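Local coordinates for 4-hydroxybutyrate CoA-transferase (Porphyromonas gingivalis, PDB 3EH7), which probably transfers coenzyme A between carboxylic acids, with acetate and 4-hydroxybutyrate as likely partners, at residues V39-V44 with A183-Y188; I124-M129 with R161-V166; L33-G38 with C142-P147. All blocks are in the same frame, centred on the assembly; numbering follows the deposited sequence.

All three contacts gather strand ends, the loops beyond them and helix starts at the C-terminal edge of the six-stranded parallel sheet in the N-terminal half of the chain. Contact 1 is partly buried: glutamine amide and tyrosine rings overlap, and a water links the two segments. Contacts 2 and 3 are buried but differ in chemistry. Contact 2 packs a selenomethionine against a neighbouring strand end, whereas contact 3 works through serine, aspartate, histidine and tyrosine. Residues 33-38 and 39-44 run on from one another, carrying contacts 3 and 1 on the same strand-to-helix connection. Gln126 of contact 2 reaches Gly38, and Ala183 O of contact 1 takes a bond from Arg161.

Contact 1: V39-V44 with A183-Y188; sequences VPQSCV and ADYPIY
Gln41 lies between two tyrosine rings, with Tyr185 covering one side of its side chain and Tyr188 the other. Its CB sits over a face of Tyr185, 4.0 Å from the ring centroid, a CH-pi contact. Further out, the amide carbon CD comes 3.3 Å from Tyr185 CE1, with amide and ring planes 36° apart. Tyr188 is turned more nearly flat against the amide: the two side chains reach toward each other tip to tip and stack with their planes only 17° apart. NE2 is 3.5 Å above the plane of the Tyr188 ring, over its centre. At the edge of the same ring, in its plane, Val39 CG1 packs 4.0 Å from Tyr188 CE2.

Gln41 opens helix 41-49, which follows strand 30-33 of a parallel sheet consistent with the Rossmann-like fold of this family, while 183-188 is the loop leaving strand 179-183. The contact therefore joins a helix start to the loop beyond a strand of the same sheet. Tyr185 CG stands between its backbone N and carbonyl carbon (chi1 61°), and the ring reaches the helix start, where its OH accepts from Gln41 N at 2.8 Å. That hydroxyl is also hydrogen-bonded to Glu158, whose carboxylate receives Ser42 N and Cys43 N, so tyrosine and glutamate together satisfy the first amides of the helix. Ser42 OG meets the same ring obliquely, 3.5 Å from Tyr185 CE2.

The far end of Gln41 is held more lightly. NE2 makes a weak hydrogen bond to Pro186 O, and a water donates both to that carbonyl and to Gln41 OE1, the latter at 3.0 Å, which ties both amide heteroatoms to one backbone oxygen.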
ATOM      1  N   VAL A  39     -14.868  16.404 -19.423  1.00 22.68           N
ATOM      2  CA  VAL A  39     -16.139  15.700 -19.577  1.00 22.96           C
ATOM      3  C   VAL A  39     -16.751  16.156 -20.910  1.00 21.96           C
ATOM      4  O   VAL A  39     -16.778  17.343 -21.201  1.00 22.29           O
ATOM      5  CB  VAL A  39     -17.097  15.991 -18.382  1.00 22.99           C
ATOM      6  CG1 VAL A  39     -18.534  16.036 -18.838  1.00 24.39           C
ATOM      7  CG2 VAL A  39     -16.931  14.945 -17.269  1.00 23.90           C
ATOM      8  N   PRO A  40     -17.192  15.213 -21.741  1.00 21.53           N
ATOM      9  CA  PRO A  40     -17.728  15.584 -23.051  1.00 21.17           C
ATOM     10  C   PRO A  40     -19.139  16.204 -22.948  1.00 21.50           C
ATOM     11  O   PRO A  40     -20.133  15.496 -22.998  1.00 20.20           O
ATOM     12  CB  PRO A  40     -17.762  14.236 -23.786  1.00 21.15           C
ATOM     13  CG  PRO A  40     -17.973  13.252 -22.700  1.00 21.01           C
ATOM     14  CD  PRO A  40     -17.165  13.751 -21.556  1.00 20.41           C
ATOM     15  N   GLN A  41     -19.202  17.525 -22.845  1.00 21.81           N
ATOM     16  CA  GLN A  41     -20.445  18.210 -22.509  1.00 22.86           C
ATOM     17  C   GLN A  41     -21.596  17.991 -23.488  1.00 23.40           C
ATOM     18  O   GLN A  41     -22.734  17.846 -23.037  1.00 24.35           O
ATOM     19  CB  GLN A  41     -20.204  19.716 -22.313  1.00 22.93           C
ATOM     20  CG  GLN A  41     -19.274  20.018 -21.168  1.00 23.03           C
ATOM     21  CD  GLN A  41     -18.863  21.469 -21.112  1.00 24.30           C
ATOM     22  OE1 GLN A  41     -19.655  22.368 -21.454  1.00 24.53           O
ATOM     23  NE2 GLN A  41     -17.610  21.716 -20.695  1.00 19.68           N
ATOM     24  N   SER A  42     -21.334  17.976 -24.801  1.00 23.27           N
ATOM     25  CA  SER A  42     -22.422  17.772 -25.788  1.00 23.59           C
ATOM     26  C   SER A  42     -23.065  16.395 -25.685  1.00 23.66           C
ATOM     27  O   SER A  42     -24.298  16.261 -25.751  1.00 23.59           O
ATOM     28  CB  SER A  42     -21.945  17.957 -27.226  1.00 23.41           C
ATOM     29  OG  SER A  42     -21.368  19.222 -27.377  1.00 24.38           O
ATOM     30  N   CYS A  43     -22.245  15.368 -25.518  1.00 23.58           N
ATOM     31  CA  CYS A  43     -22.784  14.012 -25.402  1.00 23.49           C
ATOM     32  C   CYS A  43     -23.495  13.816 -24.081  1.00 23.64           C
ATOM     33  O   CYS A  43     -24.503  13.128 -24.031  1.00 23.52           O
ATOM     34  CB  CYS A  43     -21.711  12.954 -25.599  1.00 23.53           C
ATOM     35  SG  CYS A  43     -21.142  12.872 -27.322  1.00 23.02           S
ATOM     36  N   VAL A  44     -22.987  14.429 -23.016  1.00 24.25           N
ATOM     37  CA  VAL A  44     -23.656  14.333 -21.727  1.00 24.91           C
ATOM     38  C   VAL A  44     -25.038  14.960 -21.818  1.00 25.92           C
ATOM     39  O   VAL A  44     -26.002  14.389 -21.319  1.00 25.89           O
ATOM     40  CB  VAL A  44     -22.852  14.969 -20.572  1.00 24.92           C
ATOM     41  CG1 VAL A  44     -23.766  15.214 -19.354  1.00 25.19           C
ATOM     42  CG2 VAL A  44     -21.720  14.070 -20.166  1.00 23.96           C
ATOM     43  N   ALA A 183     -17.801  19.673 -31.810  1.00 19.21           N
ATOM     44  CA  ALA A 183     -18.210  20.650 -30.799  1.00 19.31           C
ATOM     45  C   ALA A 183     -17.318  21.903 -30.775  1.00 19.89           C
ATOM     46  O   ALA A 183     -16.227  21.926 -31.342  1.00 19.21           O
ATOM     47  CB  ALA A 183     -18.250  19.999 -29.447  1.00 19.28           C
ATOM     48  N   ASP A 184     -17.800  22.945 -30.104  1.00 20.78           N
ATOM     49  CA  ASP A 184     -17.022  24.175 -29.920  1.00 21.59           C
ATOM     50  C   ASP A 184     -17.506  24.892 -28.661  1.00 21.73           C
ATOM     51  O   ASP A 184     -18.485  25.626 -28.678  1.00 21.29           O
ATOM     52  CB  ASP A 184     -17.141  25.065 -31.168  1.00 21.84           C
ATOM     53  CG  ASP A 184     -16.231  26.301 -31.111  1.00 24.06           C
ATOM     54  OD1 ASP A 184     -15.358  26.381 -30.216  1.00 26.00           O
ATOM     55  OD2 ASP A 184     -16.410  27.196 -31.975  1.00 27.05           O
ATOM     56  N   TYR A 185     -16.851  24.642 -27.544  1.00 22.29           N
ATOM     57  CA  TYR A 185     -17.334  25.202 -26.295  1.00 22.94           C
ATOM     58  C   TYR A 185     -16.187  25.220 -25.321  1.00 23.20           C
ATOM     59  O   TYR A 185     -15.297  24.388 -25.420  1.00 22.50           O
ATOM     60  CB  TYR A 185     -18.532  24.412 -25.728  1.00 23.08           C
ATOM     61  CG  TYR A 185     -18.244  22.962 -25.396  1.00 23.32           C
ATOM     62  CD1 TYR A 185     -17.448  22.616 -24.297  1.00 25.88           C
ATOM     63  CD2 TYR A 185     -18.756  21.935 -26.177  1.00 23.23           C
ATOM     64  CE1 TYR A 185     -17.164  21.296 -23.993  1.00 25.12           C
ATOM     65  CE2 TYR A 185     -18.468  20.601 -25.891  1.00 24.00           C
ATOM     66  CZ  TYR A 185     -17.666  20.283 -24.798  1.00 25.41           C
ATOM     67  OH  TYR A 185     -17.375  18.964 -24.474  1.00 24.64           O
ATOM     68  N   PRO A 186     -16.197  26.183 -24.393  1.00 23.69           N
ATOM     69  CA  PRO A 186     -15.133  26.220 -23.424  1.00 24.39           C
ATOM     70  C   PRO A 186     -15.224  25.011 -22.495  1.00 25.22           C
ATOM     71  O   PRO A 186     -16.304  24.662 -22.025  1.00 25.44           O
ATOM     72  CB  PRO A 186     -15.381  27.537 -22.673  1.00 24.09           C
ATOM     73  CG  PRO A 186     -16.827  27.832 -22.894  1.00 24.52           C
ATOM     74  CD  PRO A 186     -17.080  27.363 -24.291  1.00 24.19           C
ATOM     75  N   ILE A 187     -14.106  24.353 -22.244  1.00 26.24           N
ATOM     76  CA  ILE A 187     -14.144  23.195 -21.355  1.00 27.00           C
ATOM     77  C   ILE A 187     -14.374  23.695 -19.920  1.00 27.67           C
ATOM     78  O   ILE A 187     -14.283  24.894 -19.679  1.00 27.70           O
ATOM     79  CB  ILE A 187     -12.890  22.318 -21.502  1.00 26.98           C
ATOM     80  CG1 ILE A 187     -11.641  23.013 -20.976  1.00 26.58           C
ATOM     81  CG2 ILE A 187     -12.683  21.920 -22.991  1.00 26.61           C
ATOM     82  CD1 ILE A 187     -10.393  22.088 -21.031  1.00 23.88           C
ATOM     83  N   TYR A 188     -14.695  22.806 -18.982  1.00 28.78           N
ATOM     84  CA  TYR A 188     -14.958  23.241 -17.594  1.00 29.58           C
ATOM     85  C   TYR A 188     -13.709  23.889 -17.026  1.00 29.84           C
ATOM     86  O   TYR A 188     -12.611  23.366 -17.205  1.00 28.45           O
ATOM     87  CB  TYR A 188     -15.414  22.086 -16.687  1.00 29.80           C
ATOM     88  CG  TYR A 188     -16.809  21.594 -16.999  1.00 31.90           C
ATOM     89  CD1 TYR A 188     -17.889  22.467 -17.013  1.00 35.14           C
ATOM     90  CD2 TYR A 188     -17.053  20.258 -17.284  1.00 35.63           C
ATOM     91  CE1 TYR A 188     -19.183  22.026 -17.307  1.00 36.58           C
ATOM     92  CE2 TYR A 188     -18.349  19.804 -17.581  1.00 36.71           C
ATOM     93  CZ  TYR A 188     -19.403  20.688 -17.588  1.00 36.70           C
ATOM     94  OH  TYR A 188     -20.677  20.247 -17.882  1.00 39.39           O
TER
HETATM   95  O   HOH W   1     -18.832  25.152 -22.077  1.00 34.43           O

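Contact 2: I124-M129 with R161-V166; sequences IVQLSM and RQMPYV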
ATOM      1  N   ILE A 124     -16.920   7.597 -24.082  1.00 22.36           N
ATOM      2  CA  ILE A 124     -17.186   8.887 -24.708  1.00 22.01           C
ATOM      3  C   ILE A 124     -16.045   9.792 -24.254  1.00 21.13           C
ATOM      4  O   ILE A 124     -16.000  10.205 -23.089  1.00 21.23           O
ATOM      5  CB  ILE A 124     -18.551   9.478 -24.349  1.00 21.56           C
ATOM      6  CG1 ILE A 124     -19.660   8.449 -24.493  1.00 21.77           C
ATOM      7  CG2 ILE A 124     -18.890  10.618 -25.293  1.00 22.58           C
ATOM      8  CD1 ILE A 124     -21.057   9.006 -24.190  1.00 19.13           C
ATOM      9  N   VAL A 125     -15.119  10.070 -25.170  1.00 19.84           N
ATOM     10  CA  VAL A 125     -13.984  10.891 -24.839  1.00 19.22           C
ATOM     11  C   VAL A 125     -13.974  12.210 -25.614  1.00 19.05           C
ATOM     12  O   VAL A 125     -14.220  12.235 -26.817  1.00 19.58           O
ATOM     13  CB  VAL A 125     -12.649  10.109 -24.989  1.00 19.73           C
ATOM     14  CG1 VAL A 125     -12.598   9.008 -23.925  1.00 16.94           C
ATOM     15  CG2 VAL A 125     -12.447   9.563 -26.413  1.00 17.20           C
ATOM     16  N   GLN A 126     -13.663  13.294 -24.904  1.00 18.55           N
ATOM     17  CA  GLN A 126     -13.422  14.572 -25.532  1.00 18.98           C
ATOM     18  C   GLN A 126     -11.971  14.676 -26.053  1.00 18.89           C
ATOM     19  O   GLN A 126     -11.026  14.305 -25.368  1.00 18.85           O
ATOM     20  CB  GLN A 126     -13.768  15.722 -24.597  1.00 18.60           C
ATOM     21  CG  GLN A 126     -13.751  17.030 -25.328  1.00 18.73           C
ATOM     22  CD  GLN A 126     -13.924  18.242 -24.460  1.00 19.29           C
ATOM     23  OE1 GLN A 126     -13.763  19.355 -24.948  1.00 20.51           O
ATOM     24  NE2 GLN A 126     -14.276  18.051 -23.181  1.00 17.62           N
ATOM     25  N   LEU A 127     -11.832  15.173 -27.281  1.00 19.77           N
ATOM     26  CA  LEU A 127     -10.547  15.223 -27.969  1.00 19.68           C
ATOM     27  C   LEU A 127     -10.299  16.565 -28.640  1.00 19.74           C
ATOM     28  O   LEU A 127     -11.231  17.315 -28.952  1.00 19.71           O
ATOM     29  CB  LEU A 127     -10.479  14.120 -29.029  1.00 20.19           C
ATOM     30  CG  LEU A 127     -10.750  12.659 -28.638  1.00 19.78           C
ATOM     31  CD1 LEU A 127     -11.024  11.835 -29.913  1.00 18.83           C
ATOM     32  CD2 LEU A 127      -9.598  12.043 -27.822  1.00 16.86           C
ATOM     33  N   SER A 128      -9.027  16.846 -28.887  1.00 20.30           N
ATOM     34  CA  SER A 128      -8.640  17.978 -29.697  1.00 21.41           C
ATOM     35  C   SER A 128      -8.838  17.625 -31.146  1.00 22.59           C
ATOM     36  O   SER A 128      -9.008  16.461 -31.502  1.00 22.83           O
ATOM     37  CB  SER A 128      -7.171  18.332 -29.483  1.00 21.65           C
ATOM     38  OG  SER A 128      -6.337  17.361 -30.110  1.00 22.05           O
HETATM   39  N   MSE A 129      -8.787  18.652 -31.991  1.00 23.68           N
HETATM   40  CA  MSE A 129      -8.851  18.483 -33.432  1.00 24.19           C
HETATM   41  C   MSE A 129      -7.704  17.570 -33.877  1.00 24.16           C
HETATM   42  O   MSE A 129      -6.650  17.632 -33.292  1.00 23.35           O
HETATM   43  CB  MSE A 129      -8.684  19.851 -34.105  1.00 24.28           C
HETATM   44  CG  MSE A 129      -9.885  20.730 -33.969  1.00 27.14           C
HETATM   45 SE   MSE A 129     -11.340  20.065 -35.065  0.80 28.95          SE
HETATM   46  CE  MSE A 129     -10.762  20.603 -36.858  1.00 27.32           C
ATOM     47  N   ARG A 161     -13.264  22.119 -30.713  1.00 19.57           N
ATOM     48  CA  ARG A 161     -12.289  23.081 -31.239  1.00 20.80           C
ATOM     49  C   ARG A 161     -11.517  23.726 -30.096  1.00 21.61           C
ATOM     50  O   ARG A 161     -10.398  24.193 -30.293  1.00 21.48           O
ATOM     51  CB  ARG A 161     -12.938  24.198 -32.058  1.00 20.63           C
ATOM     52  CG  ARG A 161     -13.985  23.807 -33.097  1.00 20.34           C
ATOM     53  CD  ARG A 161     -13.615  22.641 -33.919  1.00 20.60           C
ATOM     54  NE  ARG A 161     -14.366  22.585 -35.171  1.00 20.19           N
ATOM     55  CZ  ARG A 161     -15.668  22.338 -35.289  1.00 19.07           C
ATOM     56  NH1 ARG A 161     -16.220  22.340 -36.494  1.00 16.65           N
ATOM     57  NH2 ARG A 161     -16.428  22.087 -34.224  1.00 21.08           N
ATOM     58  N   GLN A 162     -12.117  23.750 -28.909  1.00 22.64           N
ATOM     59  CA  GLN A 162     -11.504  24.409 -27.765  1.00 23.78           C
ATOM     60  C   GLN A 162     -10.774  23.464 -26.821  1.00 24.08           C
ATOM     61  O   GLN A 162     -10.192  23.928 -25.847  1.00 24.83           O
ATOM     62  CB  GLN A 162     -12.550  25.250 -27.026  1.00 24.34           C
ATOM     63  CG  GLN A 162     -13.133  26.335 -27.909  1.00 26.81           C
ATOM     64  CD  GLN A 162     -13.912  27.373 -27.151  1.00 29.65           C
ATOM     65  OE1 GLN A 162     -13.480  27.816 -26.085  1.00 33.96           O
ATOM     66  NE2 GLN A 162     -15.074  27.781 -27.694  1.00 28.03           N
HETATM   67  N   MSE A 163     -10.790  22.158 -27.094  1.00 23.81           N
HETATM   68  CA  MSE A 163      -9.972  21.233 -26.319  1.00 23.77           C
HETATM   69  C   MSE A 163      -8.521  21.360 -26.778  1.00 24.48           C
HETATM   70  O   MSE A 163      -8.215  21.177 -27.971  1.00 23.41           O
HETATM   71  CB  MSE A 163     -10.421  19.799 -26.491  1.00 23.50           C
HETATM   72  CG  MSE A 163      -9.521  18.819 -25.747  1.00 23.61           C
HETATM   73 SE   MSE A 163      -9.742  18.942 -23.825  0.80 19.52          SE
HETATM   74  CE  MSE A 163     -10.514  17.194 -23.567  1.00 15.22           C
ATOM     75  N   PRO A 164      -7.618  21.691 -25.846  1.00 24.70           N
ATOM     76  CA  PRO A 164      -6.252  21.930 -26.280  1.00 25.19           C
ATOM     77  C   PRO A 164      -5.554  20.653 -26.728  1.00 24.91           C
ATOM     78  O   PRO A 164      -5.964  19.561 -26.352  1.00 23.76           O
ATOM     79  CB  PRO A 164      -5.572  22.513 -25.033  1.00 25.65           C
ATOM     80  CG  PRO A 164      -6.415  22.102 -23.912  1.00 25.30           C
ATOM     81  CD  PRO A 164      -7.812  22.010 -24.425  1.00 24.87           C
ATOM     82  N   TYR A 165      -4.532  20.813 -27.561  1.00 25.02           N
ATOM     83  CA  TYR A 165      -3.705  19.689 -28.006  1.00 25.72           C
ATOM     84  C   TYR A 165      -2.606  19.563 -26.990  1.00 24.72           C
ATOM     85  O   TYR A 165      -1.800  20.475 -26.838  1.00 25.99           O
ATOM     86  CB  TYR A 165      -3.128  19.947 -29.400  1.00 26.25           C
ATOM     87  CG  TYR A 165      -2.265  18.807 -29.937  1.00 28.86           C
ATOM     88  CD1 TYR A 165      -0.903  18.741 -29.625  1.00 30.45           C
ATOM     89  CD2 TYR A 165      -2.806  17.807 -30.738  1.00 29.46           C
ATOM     90  CE1 TYR A 165      -0.112  17.729 -30.094  1.00 30.56           C
ATOM     91  CE2 TYR A 165      -2.004  16.782 -31.237  1.00 31.29           C
ATOM     92  CZ  TYR A 165      -0.657  16.757 -30.894  1.00 32.15           C
ATOM     93  OH  TYR A 165       0.175  15.764 -31.347  1.00 38.28           O
ATOM     94  N   VAL A 166      -2.617  18.475 -26.233  1.00 23.33           N
ATOM     95  CA  VAL A 166      -1.652  18.295 -25.143  1.00 22.03           C
ATOM     96  C   VAL A 166      -0.705  17.141 -25.443  1.00 21.92           C
ATOM     97  O   VAL A 166      -1.128  16.028 -25.826  1.00 20.65           O
ATOM     98  CB  VAL A 166      -2.362  18.086 -23.780  1.00 22.38           C
ATOM     99  CG1 VAL A 166      -1.351  17.859 -22.624  1.00 20.77           C
ATOM    100  CG2 VAL A 166      -3.271  19.300 -23.483  1.00 20.94           C
TER
HETATM  101  O   HOH W   2      -8.947  21.327 -30.604  1.00 19.38           O
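At the C-terminal edge of the parallel sheet, the end of strand 122-127 meets the loop that leaves its neighbour, strand 154-160, with Met163 packed on Gln126 and the backbone that follows it. Met163 is a selenomethionine whose CG is anti to the backbone N (chi1 177°), and the chain then bends at the next two torsions. Its methyl CE comes to rest against the strand, 3.4 Å from Gln126 O. The Met163 side chain crosses the extended Gln126 obliquely, its CE 3.7 Å from Gln126 CD and as close to CB and CG. Gln126 is fixed at both ends of its amide, OE1 by Asn160 and NE2 by the carbonyl of Gly38, so the methyl packs on a surface that is firmly oriented. Nearer the backbone, Met163 CB is 3.6 Å from Leu127 O.

These two strands are adjacent and parallel, the outer members of a beta-alpha-beta crossover that passes through helix 145-151; beyond their ends the two segments stay close. Ser128 CB lies 3.4 Å from Met163 O, with Pro164 O also close by. Ser128 OG instead bonds to Met129 O and to Ser137 N, while obliquely meeting Tyr165 at CD2. A water bridges the backbones, accepting from Met129 N and donating to Met163 O at 2.7 Å. Nearer the surface, the side chains of Met129, also a selenomethionine, and Arg161 cross obliquely, with Met129 SE 3.6 Å from Arg161 CD; the guanidinium beyond is directed by its bond from NH2 to Ala183 O.

Contact 3: L33-G38 with C142-P147; sequences LSHAAG and CDYSKP
His35 N donates a hydrogen bond to Ser145 OG across the contact, at 3.0 Å with an N-H...O angle of 149°. The serine hydroxyl in turn donates to Asp143 OD1, using the syn lone pair of that oxygen, so the hydroxyl accepts from the loop amide and donates to the carboxylate. OD1 also accepts the backbone N of Ser145 at 2.8 Å, from above the carboxylate plane, the capping bond of an aspartate that precedes the turn into helix 145-151. A weak bond from Tyr144 N adds to this grip.

Van der Waals contact centres on His35 CB, which presses against the carboxylate, 3.4 Å from Asp143 OD2 and equally near OD1. His35 CG stands anti to the backbone N (chi1 -176°), with OD2 oblique to the ring. Tyr144 CE2 approaches the same methylene at 3.8 Å. The side chains of His35 and Tyr144 cross at about a right angle, with their ring planes inclined at 52°, and Ala36 CB lies over the centre of one imidazole face.

A water joins the aromatic pair, lying in the plane of each ring at its edge and bonded to His35 ND1 and Tyr144 OH. The other imidazole nitrogen, NE2, is bonded to Ser336.

Everything that touches here is buried, and Asp143 OD2 has no partner anywhere in the model. The carboxylate thus depends on OD1, and the amides at the helix start would tend to stabilise its negative charge, offsetting part of the likely cost of burying OD2.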
ATOM      1  N   LEU A  33     -16.612   8.153 -19.291  1.00 22.35           N
ATOM      2  CA  LEU A  33     -16.539   9.512 -19.837  1.00 22.17           C
ATOM      3  C   LEU A  33     -15.192  10.048 -19.540  1.00 21.96           C
ATOM      4  O   LEU A  33     -14.641   9.708 -18.513  1.00 21.44           O
ATOM      5  CB  LEU A  33     -17.548  10.441 -19.159  1.00 22.18           C
ATOM      6  CG  LEU A  33     -19.042  10.125 -19.265  1.00 23.31           C
ATOM      7  CD1 LEU A  33     -19.816  11.202 -18.544  1.00 21.48           C
ATOM      8  CD2 LEU A  33     -19.468  10.035 -20.702  1.00 21.93           C
ATOM      9  N   SER A  34     -14.679  10.917 -20.407  1.00 21.89           N
ATOM     10  CA  SER A  34     -13.473  11.674 -20.069  1.00 21.88           C
ATOM     11  C   SER A  34     -13.600  12.306 -18.693  1.00 21.24           C
ATOM     12  O   SER A  34     -14.654  12.832 -18.327  1.00 21.79           O
ATOM     13  CB  SER A  34     -13.169  12.782 -21.091  1.00 21.96           C
ATOM     14  OG  SER A  34     -12.732  12.295 -22.331  1.00 22.06           O
ATOM     15  N   HIS A  35     -12.510  12.247 -17.942  1.00 21.20           N
ATOM     16  CA  HIS A  35     -12.463  12.675 -16.552  1.00 21.76           C
ATOM     17  C   HIS A  35     -12.496  14.191 -16.382  1.00 22.34           C
ATOM     18  O   HIS A  35     -11.965  14.929 -17.202  1.00 22.23           O
ATOM     19  CB  HIS A  35     -11.182  12.122 -15.895  1.00 21.91           C
ATOM     20  CG  HIS A  35     -11.072  12.408 -14.434  1.00 22.25           C
ATOM     21  ND1 HIS A  35     -12.119  12.201 -13.563  1.00 22.81           N
ATOM     22  CD2 HIS A  35     -10.027  12.824 -13.677  1.00 22.00           C
ATOM     23  CE1 HIS A  35     -11.736  12.514 -12.334  1.00 24.64           C
ATOM     24  NE2 HIS A  35     -10.475  12.911 -12.377  1.00 21.84           N
ATOM     25  N   ALA A  36     -13.120  14.631 -15.285  1.00 23.38           N
ATOM     26  CA  ALA A  36     -13.008  15.998 -14.760  1.00 22.97           C
ATOM     27  C   ALA A  36     -13.295  17.081 -15.807  1.00 22.93           C
ATOM     28  O   ALA A  36     -14.428  17.167 -16.314  1.00 23.65           O
ATOM     29  CB  ALA A  36     -11.624  16.213 -14.033  1.00 22.76           C
ATOM     30  N   ALA A  37     -12.312  17.924 -16.111  1.00 22.94           N
ATOM     31  CA  ALA A  37     -12.565  19.128 -16.929  1.00 22.98           C
ATOM     32  C   ALA A  37     -12.861  18.782 -18.381  1.00 22.77           C
ATOM     33  O   ALA A  37     -13.442  19.604 -19.108  1.00 22.87           O
ATOM     34  CB  ALA A  37     -11.392  20.119 -16.854  1.00 22.70           C
ATOM     35  N   GLY A  38     -12.494  17.569 -18.784  1.00 21.88           N
ATOM     36  CA  GLY A  38     -12.685  17.126 -20.149  1.00 23.03           C
ATOM     37  C   GLY A  38     -13.940  16.332 -20.358  1.00 22.27           C
ATOM     38  O   GLY A  38     -14.061  15.637 -21.331  1.00 22.37           O
ATOM     39  N   CYS A 142      -6.216  12.500 -19.788  1.00 20.34           N
ATOM     40  CA  CYS A 142      -5.540  11.292 -20.228  1.00 19.68           C
ATOM     41  C   CYS A 142      -5.918  10.182 -19.266  1.00 20.31           C
ATOM     42  O   CYS A 142      -6.685   9.273 -19.631  1.00 19.96           O
ATOM     43  CB  CYS A 142      -4.026  11.515 -20.301  1.00 19.46           C
ATOM     44  SG  CYS A 142      -3.075  10.142 -21.033  1.00 20.53           S
ATOM     45  N   ASP A 143      -5.384  10.244 -18.042  1.00 20.11           N
ATOM     46  CA  ASP A 143      -5.912   9.448 -16.914  1.00 20.57           C
ATOM     47  C   ASP A 143      -6.364   8.001 -17.241  1.00 20.09           C
ATOM     48  O   ASP A 143      -5.551   7.182 -17.655  1.00 21.01           O
ATOM     49  CB  ASP A 143      -6.956  10.295 -16.153  1.00 21.02           C
ATOM     50  CG  ASP A 143      -8.060  10.862 -17.046  1.00 22.23           C
ATOM     51  OD1 ASP A 143      -8.966  10.094 -17.450  1.00 24.00           O
ATOM     52  OD2 ASP A 143      -8.046  12.090 -17.304  1.00 22.86           O
ATOM     53  N   TYR A 144      -7.627   7.661 -17.028  1.00 20.10           N
ATOM     54  CA  TYR A 144      -8.167   6.396 -17.490  1.00 20.28           C
ATOM     55  C   TYR A 144      -8.962   6.590 -18.780  1.00 19.78           C
ATOM     56  O   TYR A 144      -9.432   5.624 -19.364  1.00 19.06           O
ATOM     57  CB  TYR A 144      -9.087   5.771 -16.430  1.00 20.93           C
ATOM     58  CG  TYR A 144     -10.362   6.570 -16.224  1.00 22.07           C
ATOM     59  CD1 TYR A 144     -11.498   6.329 -16.988  1.00 24.94           C
ATOM     60  CD2 TYR A 144     -10.400   7.620 -15.317  1.00 23.64           C
ATOM     61  CE1 TYR A 144     -12.641   7.079 -16.808  1.00 24.52           C
ATOM     62  CE2 TYR A 144     -11.532   8.377 -15.137  1.00 22.21           C
ATOM     63  CZ  TYR A 144     -12.653   8.103 -15.879  1.00 25.44           C
ATOM     64  OH  TYR A 144     -13.776   8.875 -15.689  1.00 26.64           O
ATOM     65  N   SER A 145      -9.175   7.848 -19.173  1.00 20.41           N
ATOM     66  CA  SER A 145      -9.992   8.179 -20.339  1.00 19.82           C
ATOM     67  C   SER A 145      -9.378   7.584 -21.590  1.00 20.73           C
ATOM     68  O   SER A 145     -10.081   6.986 -22.419  1.00 22.39           O
ATOM     69  CB  SER A 145     -10.134   9.703 -20.487  1.00 20.58           C
ATOM     70  OG  SER A 145     -10.671  10.318 -19.320  1.00 18.97           O
ATOM     71  N   LYS A 146      -8.061   7.727 -21.734  1.00 20.55           N
ATOM     72  CA  LYS A 146      -7.350   7.160 -22.876  1.00 20.11           C
ATOM     73  C   LYS A 146      -7.384   5.631 -22.871  1.00 20.27           C
ATOM     74  O   LYS A 146      -7.787   5.041 -23.876  1.00 19.14           O
ATOM     75  CB  LYS A 146      -5.923   7.700 -22.955  1.00 20.17           C
ATOM     76  CG  LYS A 146      -4.969   6.976 -23.909  1.00 19.67           C
ATOM     77  CD  LYS A 146      -3.731   7.847 -24.140  1.00 20.85           C
ATOM     78  CE  LYS A 146      -2.825   7.329 -25.194  1.00 25.48           C
ATOM     79  NZ  LYS A 146      -2.185   6.153 -24.743  1.00 28.37           N
ATOM     80  N   PRO A 147      -6.982   4.996 -21.746  1.00 21.26           N
ATOM     81  CA  PRO A 147      -7.147   3.551 -21.634  1.00 21.73           C
ATOM     82  C   PRO A 147      -8.574   3.078 -21.930  1.00 22.07           C
ATOM     83  O   PRO A 147      -8.731   2.072 -22.597  1.00 22.08           O
ATOM     84  CB  PRO A 147      -6.773   3.266 -20.192  1.00 21.71           C
ATOM     85  CG  PRO A 147      -5.796   4.329 -19.835  1.00 21.83           C
ATOM     86  CD  PRO A 147      -6.116   5.520 -20.664  1.00 21.17           C
TER
HETATM   87  O   HOH W   3     -14.249  10.787 -14.107  1.00 25.00           O